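PDB 3QZB: putative superoxide reductase from Thermotoga maritima, which probably catalyses the reduction of superoxide to hydrogen peroxide at an iron centre, using electrons delivered by rubredoxin. Local coordinates for residues 27-33 / 130-136; 59-65 / 90-94; 69-75 / 117-123. All coordinates share one frame; numbering follows the deposited sequence.

Contact 1 (27-33 / 130-136); sequences EKHVPVI and HGLWESS. With FE (Fe (III) ion), chain B.
H29 and H130 meet at the iron of the superoxide reductase centre, a site of four histidines and one cysteine on an immunoglobulin-like beta-sandwich. H29 binds the metal through NE2 and H130 through ND1, H130 ND1 at 2.2 Å from the iron. The two nitrogens are close because they share the metal, not a hydrogen bond. The rings are oblique, with their planes 66° apart. H57, H63 and C127 complete the site.

W133 lies flat against H29. Its indole makes an offset stack with the H29 imidazole, the planes only 12° apart. H29 CB sits over the face of the five-membered ring, 3.3 Å from W133 CE2, as a CH-pi contact. W133 CG is anti to the carbonyl carbon, and in this setting the indole lies with one face against H29 CB. W133 NE1 donates to H130 O at 2.8 Å and so links the tryptophan to the second ligand. With W133 cut back to an alanine, H29 would probably lose its stacking partner and H130 O this donor, so that the imidazole could shift at the metal.

E27 crosses the indole at about a right angle, CG being 3.5 Å from W133 CZ3. Its OE2 takes two N-H groups of H29, from ND1 at 2.7 Å and from the backbone N. This helps to fix the rotation of the imidazole.

Farther along, segments 31-33 and 131-136 run nearly parallel, 17° between their directions, in different sheets. P31 CD packs on W133 CB. S135 OG donates to P31 O at 2.6 Å, and a water joins the same OG to I33 N.

Contact 2 (59-65 / 90-94); sequences NTTEHHI and AHGES. With FE (Fe (III) ion), chain B.
The loop that carries the iron ligand H63 is joined here to the loop 90-94 by a face-to-face histidine stack. H64 and H91 lie flat on each other, their planes 6° apart and their ring centroids 3.5 Å apart. H64 CD2 lies 3.3 Å from H91 NE2, over the ring face. The side chains cross at about a right angle. CG of H64 stands between its backbone N and carbonyl carbon (chi1 53°), which lays the ring over the H91 face.

Each ring is also held at its edge. H91 ND1 donates to N59 OD1 at 2.7 Å, on a lone pair and in the ring plane, with an angle of 163° at the hydrogen. H64 ND1 donates to T60 O at 2.9 Å, nearly along the C=O axis. These bonds restrict rotation within the stack. T61 OG1 donates to H91 O at 2.9 Å. In the conformer given for E93, its CG touches T61 CG2.

H63, the residue before H64, points away from loop 90-94 and binds the iron through NE2. T60 OG1 accepts from H63 N in an ST motif that shapes the ligand's backbone.

In the same conformer E93 forms a salt bridge with R66 of the third subunit; that arginine also packs on H91. Loop 59-65 leads into strand 65-74. Loop 90-94 lies between strands 81-87 and 103-115, and N59 ND2 reaches T105 and E106 on the latter.

Contact 3 (69-75 / 117-123); sequences KVFFQPD and RSGTIIA
F72 holds CG anti to its backbone N (chi1 -176°), and this lays the ring across to residues 117-119 of the other segment. F72 CZ comes 3.6 Å from G119 CA. R117 O lies at the ring edge, 3.3 Å from F72 CZ, and has no polar partner in the model. A CB on G119 would clash with F72 CZ and Q73 O.

V70 and I121 point the same way, with V70 CG1 3.9 Å from I121 CG2. F72 shares their face of the sheet. F71, I122, Q73 and T120 occupy the other.

These residues belong to strands 65-74 and 119-127, antiparallel neighbours in the larger sheet of the sandwich. F71 pairs with I122 and Q73 with T120 through two backbone bonds each. F71 N to I122 O measures 2.8 Å. F72-I121 is the non-hydrogen-bonded pair between them, and V70-A123 is another, next to F71-I122.

Where strand 65-74 ends, D75 N donates to S118 O at 3.0 Å. The D75 carboxylate lies alongside the backbone of 118-119, OD1 being 3.3 Å from G119 CA, and OD2 forms a salt bridge with K138. One water links D75 O to R117 NH2, and a second joins D75 O to S118 O and R117 NE.

How the contacts relate
Contacts 1 and 2 meet at the iron. H130 ND1 of contact 1 and H63 NE2 of contact 2 are 3.1 Å apart because both bind it. I65 CD1 also touches H29 CD2, at 4.1 Å. Contact 3 shares a sheet with strand 131-141 of contact 1, which neighbours strand 119-127. There S135 O lies 2.9 Å from A123 N, a probable hydrogen bond. A123 remains about 12 Å from H29, side chain to side chain, so contact 3 does not reach that ligand. The centres of contacts 2 and 3 are about 30 Å apart, on opposite sides of the chain's centre. Strand 65-74 leads from one to the other.

Contact 1 (27-33 / 130-136)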
loop_
_atom_site.group_PDB
_atom_site.type_symbol
_atom_site.label_atom_id
_atom_site.label_comp_id
_atom_site.label_asym_id
_atom_site.label_seq_id
_atom_site.Cartn_x
_atom_site.Cartn_y
_atom_site.Cartn_z
ATOM N N GLU A 27 16.321 -14.640 16.035
ATOM C CA GLU A 27 15.044 -13.932 16.050
ATOM C C GLU A 27 14.367 -14.060 14.686
ATOM O O GLU A 27 14.855 -13.498 13.683
ATOM C CB GLU A 27 15.262 -12.473 16.438
ATOM C CG GLU A 27 14.004 -11.599 16.338
ATOM C CD GLU A 27 12.795 -12.137 17.097
ATOM O OE1 GLU A 27 12.870 -12.132 18.368
ATOM O OE2 GLU A 27 11.841 -12.546 16.435
ATOM N N LYS A 28 13.241 -14.785 14.623
ATOM C CA LYS A 28 12.514 -15.031 13.403
ATOM C C LYS A 28 12.046 -13.749 12.708
ATOM O O LYS A 28 11.837 -13.780 11.496
ATOM C CB LYS A 28 11.315 -15.919 13.682
ATOM C CG LYS A 28 10.242 -15.323 14.560
ATOM C CD LYS A 28 9.028 -16.192 14.799
ATOM C CE LYS A 28 9.255 -17.455 15.486
ATOM N NZ LYS A 28 9.675 -17.151 16.869
ATOM N N HIS A 29 11.812 -12.662 13.434
ATOM C CA HIS A 29 11.228 -11.492 12.839
ATOM C C HIS A 29 12.186 -10.627 12.028
ATOM O O HIS A 29 11.719 -9.720 11.332
ATOM C CB HIS A 29 10.586 -10.623 13.912
ATOM C CG HIS A 29 9.339 -11.176 14.490
ATOM N ND1 HIS A 29 9.288 -11.858 15.691
ATOM C CD2 HIS A 29 8.095 -11.197 13.982
ATOM C CE1 HIS A 29 8.020 -12.216 15.887
ATOM N NE2 HIS A 29 7.285 -11.858 14.849
ATOM N N VAL A 30 13.476 -10.876 12.081
ATOM C CA VAL A 30 14.425 -9.965 11.435
ATOM C C VAL A 30 14.279 -10.080 9.906
ATOM O O VAL A 30 14.378 -11.184 9.335
ATOM C CB VAL A 30 15.860 -10.282 11.845
ATOM C CG1 VAL A 30 16.816 -9.395 11.043
ATOM C CG2 VAL A 30 16.032 -10.139 13.382
ATOM N N PRO A 31 14.114 -8.941 9.198
ATOM C CA PRO A 31 14.090 -9.014 7.715
ATOM C C PRO A 31 15.529 -9.115 7.225
ATOM O O PRO A 31 16.352 -8.269 7.575
ATOM C CB PRO A 31 13.392 -7.719 7.324
ATOM C CG PRO A 31 13.744 -6.750 8.398
ATOM C CD PRO A 31 13.813 -7.588 9.691
ATOM N N VAL A 32 15.830 -10.145 6.460
ATOM C CA VAL A 32 17.172 -10.418 6.008
ATOM C C VAL A 32 17.346 -9.990 4.545
ATOM O O VAL A 32 16.582 -10.422 3.686
ATOM C CB VAL A 32 17.548 -11.891 6.166
ATOM C CG1 VAL A 32 18.972 -12.140 5.628
ATOM C CG2 VAL A 32 17.424 -12.302 7.656
ATOM N N ILE A 33 18.297 -9.085 4.316
ATOM C CA ILE A 33 18.598 -8.535 2.991
ATOM C C ILE A 33 19.640 -9.407 2.288
ATOM O O ILE A 33 20.673 -9.739 2.901
ATOM C CB ILE A 33 19.180 -7.124 3.135
ATOM C CG1 ILE A 33 18.150 -6.152 3.741
ATOM C CG2 ILE A 33 19.598 -6.588 1.727
ATOM C CD1 ILE A 33 18.768 -4.897 4.337
ATOM N N HIS A 130 3.626 -8.552 16.391
ATOM C CA HIS A 130 4.931 -8.323 16.969
ATOM C C HIS A 130 5.643 -7.071 16.420
ATOM O O HIS A 130 6.869 -6.927 16.559
ATOM C CB HIS A 130 5.850 -9.532 16.774
ATOM C CG HIS A 130 5.347 -10.772 17.465
ATOM N ND1 HIS A 130 5.038 -11.950 16.788
ATOM C CD2 HIS A 130 5.141 -11.021 18.794
ATOM C CE1 HIS A 130 4.662 -12.840 17.683
ATOM N NE2 HIS A 130 4.711 -12.326 18.891
ATOM N N GLY A 131 4.859 -6.159 15.844
ATOM C CA GLY A 131 5.387 -4.853 15.488
ATOM C C GLY A 131 6.473 -4.844 14.425
ATOM O O GLY A 131 6.482 -5.661 13.499
ATOM N N LEU A 132 7.301 -3.806 14.491
ATOM C CA LEU A 132 8.262 -3.421 13.478
ATOM C C LEU A 132 9.672 -3.931 13.777
ATOM O O LEU A 132 10.152 -3.912 14.929
ATOM C CB LEU A 132 8.345 -1.879 13.395
ATOM C CG LEU A 132 7.064 -1.209 12.832
ATOM C CD1 LEU A 132 7.197 0.346 13.057
ATOM C CD2 LEU A 132 6.837 -1.501 11.389
ATOM N N TRP A 133 10.382 -4.257 12.685
ATOM C CA TRP A 133 11.718 -4.818 12.701
ATOM C C TRP A 133 12.491 -4.251 11.533
ATOM O O TRP A 133 11.928 -4.005 10.467
ATOM C CB TRP A 133 11.616 -6.364 12.538
ATOM C CG TRP A 133 10.835 -6.972 13.649
ATOM C CD1 TRP A 133 9.468 -6.995 13.767
ATOM C CD2 TRP A 133 11.340 -7.509 14.871
ATOM N NE1 TRP A 133 9.116 -7.556 14.969
ATOM C CE2 TRP A 133 10.244 -7.832 15.675
ATOM C CE3 TRP A 133 12.630 -7.716 15.366
ATOM C CZ2 TRP A 133 10.397 -8.442 16.940
ATOM C CZ3 TRP A 133 12.785 -8.297 16.602
ATOM C CH2 TRP A 133 11.687 -8.623 17.397
ATOM N N GLU A 134 13.806 -4.103 11.705
ATOM C CA GLU A 134 14.657 -3.550 10.637
ATOM C C GLU A 134 15.996 -4.223 10.523
ATOM O O GLU A 134 16.478 -4.883 11.472
ATOM C CB GLU A 134 14.856 -2.035 10.799
ATOM C CG GLU A 134 15.690 -1.626 11.946
ATOM C CD GLU A 134 15.913 -0.125 11.968
ATOM O OE1 GLU A 134 16.181 0.496 10.933
ATOM O OE2 GLU A 134 15.942 0.427 13.058
ATOM N N SER A 135 16.615 -4.020 9.384
ATOM C CA SER A 135 18.019 -4.343 9.159
ATOM C C SER A 135 18.538 -3.427 8.044
ATOM O O SER A 135 17.772 -2.811 7.331
ATOM C CB SER A 135 18.205 -5.798 8.790
ATOM O OG SER A 135 17.770 -6.078 7.513
ATOM N N SER A 136 19.861 -3.393 7.861
ATOM C CA SER A 136 20.448 -2.570 6.831
ATOM C C SER A 136 21.762 -3.115 6.335
ATOM O O SER A 136 22.378 -3.931 7.007
ATOM C CB SER A 136 20.637 -1.137 7.315
ATOM O OG SER A 136 21.634 -1.025 8.299
HETATM FE FE FE B . 5.186 -12.324 14.647
HETATM O O HOH W 1 19.775 -7.931 6.607
#

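Contact 2 (59-65 / 90-94)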
loop_
_atom_site.group_PDB
_atom_site.type_symbol
_atom_site.label_atom_id
_atom_site.label_comp_id
_atom_site.label_asym_id
_atom_site.label_seq_id
_atom_site.Cartn_x
_atom_site.Cartn_y
_atom_site.Cartn_z
ATOM N N ASN A 59 2.406 -18.255 9.432
ATOM C CA ASN A 59 1.582 -17.517 8.484
ATOM C C ASN A 59 0.182 -18.071 8.616
ATOM O O ASN A 59 -0.293 -18.878 7.833
ATOM C CB ASN A 59 2.084 -17.711 7.089
ATOM C CG ASN A 59 1.447 -16.756 6.109
ATOM O OD1 ASN A 59 0.546 -15.967 6.464
ATOM N ND2 ASN A 59 1.918 -16.807 4.850
ATOM N N THR A 60 -0.496 -17.642 9.678
ATOM C CA THR A 60 -1.872 -18.026 9.954
ATOM C C THR A 60 -2.762 -16.808 9.844
ATOM O O THR A 60 -2.285 -15.660 9.812
ATOM C CB THR A 60 -2.014 -18.666 11.357
ATOM O OG1 THR A 60 -1.780 -17.621 12.315
ATOM C CG2 THR A 60 -1.028 -19.841 11.550
ATOM N N THR A 61 -4.085 -17.020 9.880
ATOM C CA THR A 61 -4.954 -15.923 9.835
ATOM C C THR A 61 -4.740 -14.974 11.039
ATOM O O THR A 61 -4.813 -13.765 10.922
ATOM C CB THR A 61 -6.412 -16.446 9.768
ATOM O OG1 THR A 61 -6.607 -17.288 8.593
ATOM C CG2 THR A 61 -7.455 -15.321 9.781
ATOM N N GLU A 62 -4.443 -15.542 12.211
ATOM C CA GLU A 62 -4.245 -14.788 13.421
ATOM C C GLU A 62 -2.883 -14.125 13.562
ATOM O O GLU A 62 -2.777 -13.118 14.262
ATOM C CB GLU A 62 -4.515 -15.695 14.658
ATOM C CG GLU A 62 -5.900 -16.341 14.676
ATOM C CD GLU A 62 -6.115 -17.547 13.699
ATOM O OE1 GLU A 62 -5.149 -18.155 13.150
ATOM O OE2 GLU A 62 -7.315 -17.935 13.539
ATOM N N HIS A 63 -1.858 -14.703 12.919
ATOM C CA HIS A 63 -0.476 -14.268 13.150
ATOM C C HIS A 63 0.296 -14.415 11.850
ATOM O O HIS A 63 0.549 -15.523 11.389
ATOM C CB HIS A 63 0.180 -15.100 14.239
ATOM C CG HIS A 63 1.586 -14.707 14.559
ATOM N ND1 HIS A 63 2.464 -15.594 15.126
ATOM C CD2 HIS A 63 2.286 -13.557 14.333
ATOM C CE1 HIS A 63 3.642 -14.989 15.260
ATOM N NE2 HIS A 63 3.566 -13.739 14.785
ATOM N N HIS A 64 0.788 -13.294 11.315
ATOM C CA HIS A 64 1.483 -13.300 10.039
ATOM C C HIS A 64 2.263 -12.032 9.839
ATOM O O HIS A 64 1.947 -10.984 10.415
ATOM C CB HIS A 64 0.455 -13.479 8.888
ATOM C CG HIS A 64 -0.684 -12.482 8.939
ATOM N ND1 HIS A 64 -1.928 -12.830 9.414
ATOM C CD2 HIS A 64 -0.770 -11.176 8.607
ATOM C CE1 HIS A 64 -2.707 -11.761 9.361
ATOM N NE2 HIS A 64 -2.025 -10.737 8.916
ATOM N N ILE A 65 3.270 -12.122 8.990
ATOM C CA ILE A 65 3.967 -10.910 8.499
ATOM C C ILE A 65 3.145 -10.241 7.420
ATOM O O ILE A 65 2.728 -10.842 6.454
ATOM C CB ILE A 65 5.344 -11.307 7.947
ATOM C CG1 ILE A 65 6.187 -12.070 8.985
ATOM C CG2 ILE A 65 6.070 -10.062 7.387
ATOM C CD1 ILE A 65 6.388 -11.322 10.275
ATOM N N ALA A 90 -2.470 -12.657 1.778
ATOM C CA ALA A 90 -3.272 -13.865 1.936
ATOM C C ALA A 90 -2.713 -14.685 3.077
ATOM O O ALA A 90 -1.500 -14.954 3.114
ATOM C CB ALA A 90 -3.274 -14.680 0.650
ATOM N N HIS A 91 -3.584 -15.070 4.012
ATOM C CA HIS A 91 -3.170 -15.788 5.212
ATOM C C HIS A 91 -4.167 -16.890 5.574
ATOM O O HIS A 91 -4.407 -17.120 6.758
ATOM C CB HIS A 91 -2.920 -14.859 6.398
ATOM C CG HIS A 91 -2.133 -13.649 6.023
ATOM N ND1 HIS A 91 -0.783 -13.680 5.780
ATOM C CD2 HIS A 91 -2.543 -12.400 5.787
ATOM C CE1 HIS A 91 -0.400 -12.468 5.394
ATOM N NE2 HIS A 91 -1.450 -11.677 5.413
ATOM N N GLY A 92 -4.721 -17.555 4.573
ATOM C CA GLY A 92 -5.615 -18.702 4.834
ATOM C C GLY A 92 -7.035 -18.349 5.235
ATOM O O GLY A 92 -7.799 -19.257 5.587
ATOM N N GLU A 93 -7.402 -17.086 5.243
ATOM C CA GLU A 93 -8.745 -16.649 5.559
ATOM C C GLU A 93 -9.740 -17.167 4.571
ATOM O O GLU A 93 -9.438 -17.201 3.378
ATOM C CB GLU A 93 -8.804 -15.125 5.507
ATOM C CG GLU A 93 -7.726 -14.500 6.334
ATOM C CD GLU A 93 -6.457 -14.153 5.575
ATOM O OE1 GLU A 93 -6.252 -14.651 4.455
ATOM O OE2 GLU A 93 -5.625 -13.413 6.136
ATOM N N SER A 94 -10.956 -17.471 5.004
ATOM C CA SER A 94 -12.006 -17.822 4.105
ATOM C C SER A 94 -13.369 -17.746 4.794
ATOM O O SER A 94 -13.460 -17.836 6.019
ATOM C CB SER A 94 -11.834 -19.203 3.495
ATOM O OG SER A 94 -12.106 -20.248 4.440
HETATM FE FE FE B . 5.186 -12.324 14.647
#

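Contact 3 (69-75 / 117-123)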
loop_
_atom_site.group_PDB
_atom_site.type_symbol
_atom_site.label_atom_id
_atom_site.label_comp_id
_atom_site.label_asym_id
_atom_site.label_seq_id
_atom_site.Cartn_x
_atom_site.Cartn_y
_atom_site.Cartn_z
ATOM N N LYS A 69 9.049 -3.237 3.621
ATOM C CA LYS A 69 9.379 -2.111 2.759
ATOM C C LYS A 69 10.844 -1.930 2.762
ATOM O O LYS A 69 11.557 -2.332 3.687
ATOM C CB LYS A 69 8.540 -0.856 3.049
ATOM C CG LYS A 69 8.761 -0.223 4.379
ATOM C CD LYS A 69 8.007 1.101 4.536
ATOM C CE LYS A 69 6.519 1.089 4.239
ATOM N NZ LYS A 69 5.730 0.040 4.983
ATOM N N VAL A 70 11.357 -1.317 1.686
ATOM C CA VAL A 70 12.777 -1.101 1.501
ATOM C C VAL A 70 12.988 0.392 1.258
ATOM O O VAL A 70 12.250 1.016 0.521
ATOM C CB VAL A 70 13.305 -1.910 0.347
ATOM C CG1 VAL A 70 14.799 -1.585 0.017
ATOM C CG2 VAL A 70 13.131 -3.433 0.607
ATOM N N PHE A 71 13.988 0.938 1.931
ATOM C CA PHE A 71 14.455 2.294 1.728
ATOM C C PHE A 71 15.900 2.252 1.196
ATOM O O PHE A 71 16.669 1.349 1.524
ATOM C CB PHE A 71 14.426 3.104 3.027
ATOM C CG PHE A 71 13.006 3.384 3.510
ATOM C CD1 PHE A 71 12.325 4.517 3.085
ATOM C CD2 PHE A 71 12.393 2.530 4.422
ATOM C CE1 PHE A 71 11.054 4.764 3.494
ATOM C CE2 PHE A 71 11.085 2.786 4.880
ATOM C CZ PHE A 71 10.439 3.914 4.426
ATOM N N PHE A 72 16.237 3.301 0.463
ATOM C CA PHE A 72 17.610 3.542 0.048
ATOM C C PHE A 72 18.045 4.895 0.605
ATOM O O PHE A 72 17.356 5.899 0.416
ATOM C CB PHE A 72 17.748 3.524 -1.460
ATOM C CG PHE A 72 19.155 3.662 -1.942
ATOM C CD1 PHE A 72 20.091 2.671 -1.708
ATOM C CD2 PHE A 72 19.603 4.801 -2.600
ATOM C CE1 PHE A 72 21.408 2.785 -2.135
ATOM C CE2 PHE A 72 20.904 4.905 -3.006
ATOM C CZ PHE A 72 21.800 3.899 -2.795
ATOM N N GLN A 73 19.209 4.900 1.255
ATOM C CA GLN A 73 19.801 6.099 1.852
ATOM C C GLN A 73 21.080 6.420 1.069
ATOM O O GLN A 73 22.079 5.716 1.271
ATOM C CB GLN A 73 20.097 5.872 3.331
ATOM C CG GLN A 73 20.141 7.138 4.160
ATOM C CD GLN A 73 21.279 8.028 3.773
ATOM O OE1 GLN A 73 22.442 7.634 3.923
ATOM N NE2 GLN A 73 20.983 9.213 3.294
ATOM N N PRO A 74 21.084 7.433 0.197
ATOM C CA PRO A 74 22.303 7.700 -0.570
ATOM C C PRO A 74 23.357 8.353 0.321
ATOM O O PRO A 74 23.037 9.309 1.045
ATOM C CB PRO A 74 21.840 8.643 -1.674
ATOM C CG PRO A 74 20.330 8.574 -1.681
ATOM C CD PRO A 74 19.969 8.267 -0.261
ATOM N N ASP A 75 24.605 7.913 0.208
ATOM C CA ASP A 75 25.649 8.505 0.997
ATOM C C ASP A 75 25.693 9.994 0.777
ATOM O O ASP A 75 25.635 10.459 -0.374
ATOM C CB ASP A 75 27.018 7.921 0.629
ATOM C CG ASP A 75 27.191 6.472 0.888
ATOM O OD1 ASP A 75 26.379 5.872 1.616
ATOM O OD2 ASP A 75 28.202 5.898 0.323
ATOM N N ARG A 117 24.283 6.049 -7.279
ATOM C CA ARG A 117 25.216 6.447 -6.268
ATOM C C ARG A 117 25.214 5.426 -5.135
ATOM O O ARG A 117 24.188 4.828 -4.854
ATOM C CB ARG A 117 24.880 7.856 -5.660
ATOM C CG ARG A 117 24.578 8.991 -6.663
ATOM C CD ARG A 117 24.778 10.392 -6.117
ATOM N NE ARG A 117 23.942 10.743 -4.972
ATOM C CZ ARG A 117 22.796 11.423 -5.023
ATOM N NH1 ARG A 117 22.129 11.651 -6.154
ATOM N NH2 ARG A 117 22.323 11.865 -3.902
ATOM N N SER A 118 26.327 5.340 -4.402
ATOM C CA SER A 118 26.451 4.424 -3.272
ATOM C C SER A 118 25.552 4.842 -2.123
ATOM O O SER A 118 25.209 6.006 -1.966
ATOM C CB SER A 118 27.877 4.396 -2.762
ATOM O OG SER A 118 28.741 3.928 -3.791
ATOM N N GLY A 119 25.153 3.887 -1.295
ATOM C CA GLY A 119 24.273 4.161 -0.208
ATOM C C GLY A 119 24.061 2.960 0.674
ATOM O O GLY A 119 24.891 2.047 0.673
ATOM N N THR A 120 22.972 3.001 1.431
ATOM C CA THR A 120 22.575 1.967 2.367
ATOM C C THR A 120 21.177 1.520 2.063
ATOM O O THR A 120 20.278 2.336 1.886
ATOM C CB THR A 120 22.680 2.447 3.798
ATOM O OG1 THR A 120 24.004 2.925 4.049
ATOM C CG2 THR A 120 22.387 1.359 4.808
ATOM N N ILE A 121 20.989 0.196 1.980
ATOM C CA ILE A 121 19.668 -0.442 1.858
ATOM C C ILE A 121 19.140 -0.684 3.283
ATOM O O ILE A 121 19.857 -1.260 4.097
ATOM C CB ILE A 121 19.765 -1.774 1.083
ATOM C CG1 ILE A 121 20.334 -1.592 -0.313
ATOM C CG2 ILE A 121 18.396 -2.497 1.069
ATOM C CD1 ILE A 121 20.860 -2.895 -0.952
ATOM N N ILE A 122 17.932 -0.245 3.577
ATOM C CA ILE A 122 17.259 -0.448 4.857
ATOM C C ILE A 122 15.971 -1.230 4.603
ATOM O O ILE A 122 15.160 -0.850 3.767
ATOM C CB ILE A 122 16.965 0.873 5.575
ATOM C CG1 ILE A 122 18.233 1.735 5.799
ATOM C CG2 ILE A 122 16.301 0.585 6.925
ATOM C CD1 ILE A 122 17.910 3.144 6.290
ATOM N N ALA A 123 15.818 -2.353 5.294
ATOM C CA ALA A 123 14.596 -3.147 5.240
ATOM C C ALA A 123 13.821 -2.934 6.557
ATOM O O ALA A 123 14.415 -2.959 7.647
ATOM C CB ALA A 123 14.925 -4.630 5.076
HETATM O O HOH W 2 24.378 5.569 3.410
HETATM O O HOH W 3 24.362 12.412 -1.925
HETATM O O HOH W 4 25.528 8.898 -2.754
#